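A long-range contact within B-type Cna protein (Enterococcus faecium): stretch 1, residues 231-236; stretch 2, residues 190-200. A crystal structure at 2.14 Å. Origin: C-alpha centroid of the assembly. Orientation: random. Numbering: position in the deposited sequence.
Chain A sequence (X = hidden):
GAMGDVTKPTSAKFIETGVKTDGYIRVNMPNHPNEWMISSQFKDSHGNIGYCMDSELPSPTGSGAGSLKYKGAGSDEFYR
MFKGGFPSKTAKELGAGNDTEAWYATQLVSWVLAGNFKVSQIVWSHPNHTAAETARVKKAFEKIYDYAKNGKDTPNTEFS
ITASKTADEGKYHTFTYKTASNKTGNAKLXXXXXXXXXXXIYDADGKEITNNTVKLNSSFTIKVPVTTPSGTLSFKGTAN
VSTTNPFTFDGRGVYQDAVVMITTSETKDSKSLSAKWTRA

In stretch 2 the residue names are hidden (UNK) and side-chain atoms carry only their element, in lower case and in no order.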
# COMPACT_ATOMS: atom_id res chain seq x y z
N GLY A 231 11.70 -40.43 -6.03
CA GLY A 231 12.16 -39.17 -6.60
C GLY A 231 11.65 -37.92 -5.91
O GLY A 231 11.23 -37.94 -4.75
N THR A 232 11.69 -36.82 -6.65
CA THR A 232 11.34 -35.51 -6.13
C THR A 232 10.48 -34.72 -7.10
O THR A 232 10.48 -34.95 -8.31
CB THR A 232 12.59 -34.67 -5.84
OG1 THR A 232 13.33 -34.48 -7.05
CG2 THR A 232 13.49 -35.34 -4.80
N LEU A 233 9.78 -33.76 -6.53
CA LEU A 233 8.95 -32.82 -7.24
C LEU A 233 9.27 -31.45 -6.66
O LEU A 233 9.46 -31.33 -5.45
CB LEU A 233 7.49 -33.17 -6.93
CG LEU A 233 6.39 -32.26 -7.39
CD1 LEU A 233 6.45 -32.15 -8.92
CD2 LEU A 233 5.07 -32.87 -6.95
N SER A 234 9.34 -30.42 -7.49
CA SER A 234 9.54 -29.06 -6.99
C SER A 234 8.46 -28.13 -7.51
O SER A 234 7.94 -28.31 -8.60
CB SER A 234 10.95 -28.55 -7.32
OG SER A 234 11.15 -28.43 -8.71
N PHE A 235 8.10 -27.13 -6.71
CA PHE A 235 7.10 -26.13 -7.10
C PHE A 235 7.27 -24.81 -6.35
O PHE A 235 8.05 -24.72 -5.41
CB PHE A 235 5.68 -26.68 -6.90
CG PHE A 235 5.27 -26.86 -5.46
CD1 PHE A 235 5.62 -27.99 -4.75
CD2 PHE A 235 4.51 -25.89 -4.82
CE1 PHE A 235 5.25 -28.15 -3.41
CE2 PHE A 235 4.12 -26.03 -3.49
CZ PHE A 235 4.49 -27.16 -2.78
N LYS A 236 6.52 -23.81 -6.80
CA LYS A 236 6.36 -22.54 -6.09
C LYS A 236 4.90 -22.10 -6.21
O LYS A 236 4.15 -22.63 -7.03
CB LYS A 236 7.26 -21.45 -6.67
CG LYS A 236 7.03 -21.15 -8.13
CD LYS A 236 7.56 -19.83 -8.62
CE LYS A 236 7.09 -19.60 -10.05
NZ LYS A 236 7.80 -18.45 -10.68
N UNK A 190 2.87 -23.29 -9.50
CA UNK A 190 3.60 -23.61 -10.72
C UNK A 190 4.60 -24.69 -10.39
O UNK A 190 5.42 -24.54 -9.48
c UNK A 190 5.22 -22.75 -12.50
c UNK A 190 4.35 -22.39 -11.30
o UNK A 190 3.40 -21.42 -11.75
N UNK A 191 4.53 -25.79 -11.13
CA UNK A 191 5.47 -26.91 -10.96
C UNK A 191 6.67 -26.70 -11.85
O UNK A 191 6.54 -26.48 -13.05
c UNK A 191 1.51 -28.31 -9.22
c UNK A 191 4.14 -29.14 -8.91
c UNK A 191 3.76 -28.53 -10.09
c UNK A 191 2.45 -28.11 -10.23
c UNK A 191 4.76 -28.23 -11.17
c UNK A 191 1.91 -28.93 -8.04
c UNK A 191 3.23 -29.35 -7.89
N UNK A 192 7.85 -26.74 -11.23
CA UNK A 192 9.11 -26.42 -11.90
C UNK A 192 9.90 -27.66 -12.29
O UNK A 192 10.97 -27.53 -12.88
c UNK A 192 9.31 -24.14 -10.88
c UNK A 192 9.97 -25.51 -11.00
o UNK A 192 10.06 -26.09 -9.70
N UNK A 193 9.37 -28.84 -11.99
CA UNK A 193 9.87 -30.11 -12.49
C UNK A 193 8.70 -30.93 -13.01
O UNK A 193 7.54 -30.50 -12.95
o UNK A 193 9.66 -31.29 -10.37
c UNK A 193 10.57 -30.89 -11.38
N UNK A 194 9.01 -32.12 -13.53
CA UNK A 194 8.02 -33.09 -13.97
C UNK A 194 7.05 -33.47 -12.85
O UNK A 194 7.47 -33.74 -11.73
c UNK A 194 8.72 -34.33 -14.51
N UNK A 195 5.77 -33.47 -13.16
CA UNK A 195 4.74 -33.93 -12.23
C UNK A 195 4.56 -35.43 -12.40
O UNK A 195 4.32 -35.89 -13.52
c UNK A 195 3.41 -33.22 -12.48
c UNK A 195 3.43 -31.78 -12.05
c UNK A 195 2.45 -30.89 -12.78
c UNK A 195 1.06 -31.13 -12.23
n UNK A 195 0.18 -30.03 -12.71
N UNK A 196 4.64 -36.20 -11.30
CA UNK A 196 4.33 -37.63 -11.43
C UNK A 196 2.88 -37.86 -11.86
O UNK A 196 1.99 -37.06 -11.51
c UNK A 196 4.59 -37.03 -9.11
c UNK A 196 4.58 -38.19 -10.03
c UNK A 196 4.96 -35.82 -9.91
N UNK A 197 2.66 -38.92 -12.63
CA UNK A 197 1.31 -39.31 -13.06
C UNK A 197 0.41 -39.55 -11.85
O UNK A 197 0.88 -40.08 -10.81
c UNK A 197 1.37 -40.56 -13.92
N UNK A 198 -0.85 -39.12 -11.97
CA UNK A 198 -1.84 -39.36 -10.89
C UNK A 198 -1.66 -38.47 -9.67
O UNK A 198 -2.26 -38.71 -8.63
N UNK A 199 -0.83 -37.42 -9.78
CA UNK A 199 -0.66 -36.46 -8.69
C UNK A 199 -1.96 -35.69 -8.48
O UNK A 199 -2.59 -35.28 -9.43
c UNK A 199 0.94 -34.62 -7.84
s UNK A 199 1.85 -33.19 -8.45
c UNK A 199 0.49 -35.50 -9.00
c UNK A 199 0.48 -32.03 -8.52
N UNK A 200 -2.35 -35.51 -7.23
CA UNK A 200 -3.53 -34.71 -6.88
C UNK A 200 -3.18 -33.68 -5.81
O UNK A 200 -2.24 -33.84 -5.06
c UNK A 200 -6.34 -37.39 -6.92
c UNK A 200 -5.23 -36.51 -7.46
n UNK A 200 -7.20 -37.98 -9.19
c UNK A 200 -6.64 -38.52 -7.90
c UNK A 200 -4.65 -35.62 -6.37

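Position 190 carries a branched side chain, one carbon bearing one oxygen and one carbon. That is threonine, Thr190, whose backbone forms an antiparallel hydrogen-bonded pair with Lys236: its N donates to Lys236 O at 2.9 Å, and Lys236 N donates to its O at 3.0 Å. Both side chains share one face of the sheet, and Thr190 CB lies 4.1 Å from Lys236 CE.

At 191 a single carbon leads to a six-carbon ring without oxygen, hence Phe191. It is the non-hydrogen-bonded partner of Phe235, with the two CA atoms 4.3 Å apart. Phe191 CD1 comes 3.5 Å from Phe235 CB and 3.8 Å from Leu233 CD1, and the two phenyl rings meet obliquely, centroids 5.6 Å apart.

Position 192 again has one carbon carrying an oxygen and a carbon. The oxygen sits 2.8 Å from Ser234 OG, a hydrogen bond in which either hydroxyl could donate. This is Thr192; its N also donates to Ser234 O at 3.1 Å, the last backbone-to-backbone bond between the stretches.

Position 193 has one carbon and one terminal oxygen, so Ser193. Its OG accepts from Ser234 N at 3.0 Å, so a side chain serves where a strand would offer a carbonyl.

Position 194 holds a lone carbon pointing away: Ala194. Its contribution is backbone, with O 3.4 Å from Leu233 CD1.

At 195, four carbons in a row end in nitrogen, giving Lys195, exposed and pointing away.

Position 196 closes three carbons onto its own N, the signature of Pro196; its CD packs 4.1 Å from Leu233 CD1.

Position 197 has one carbon, out of reach of stretch 1: Ala197.

Position 198 has no side-chain atoms. Gly198 takes a positive phi of 75°, which favours glycine, within the type II turn that begins at Pro196.

Position 199 is unbranched: two carbons, sulfur, carbon. Met199 closes that turn with a weak bond from its N to Pro196 O, and points its CB toward stretch 1, bringing SD 3.6 Å from Leu233 CD2.

Position 200 has four carbons ending in nitrogen, Lys200, which makes no contact.

The rule is a short pairing extended by side chains. Two bridges set the register; beyond them, the hydroxyls of Thr192 and Ser193 keep Ser234 bonded as the chain leaves the strand. The loop then bends around buried Leu233, which packs against Phe191, Pro196 and Met199, so one leucine ties strand and turn together.

Stretch 2 (190-200) TFTSAKPAGMK
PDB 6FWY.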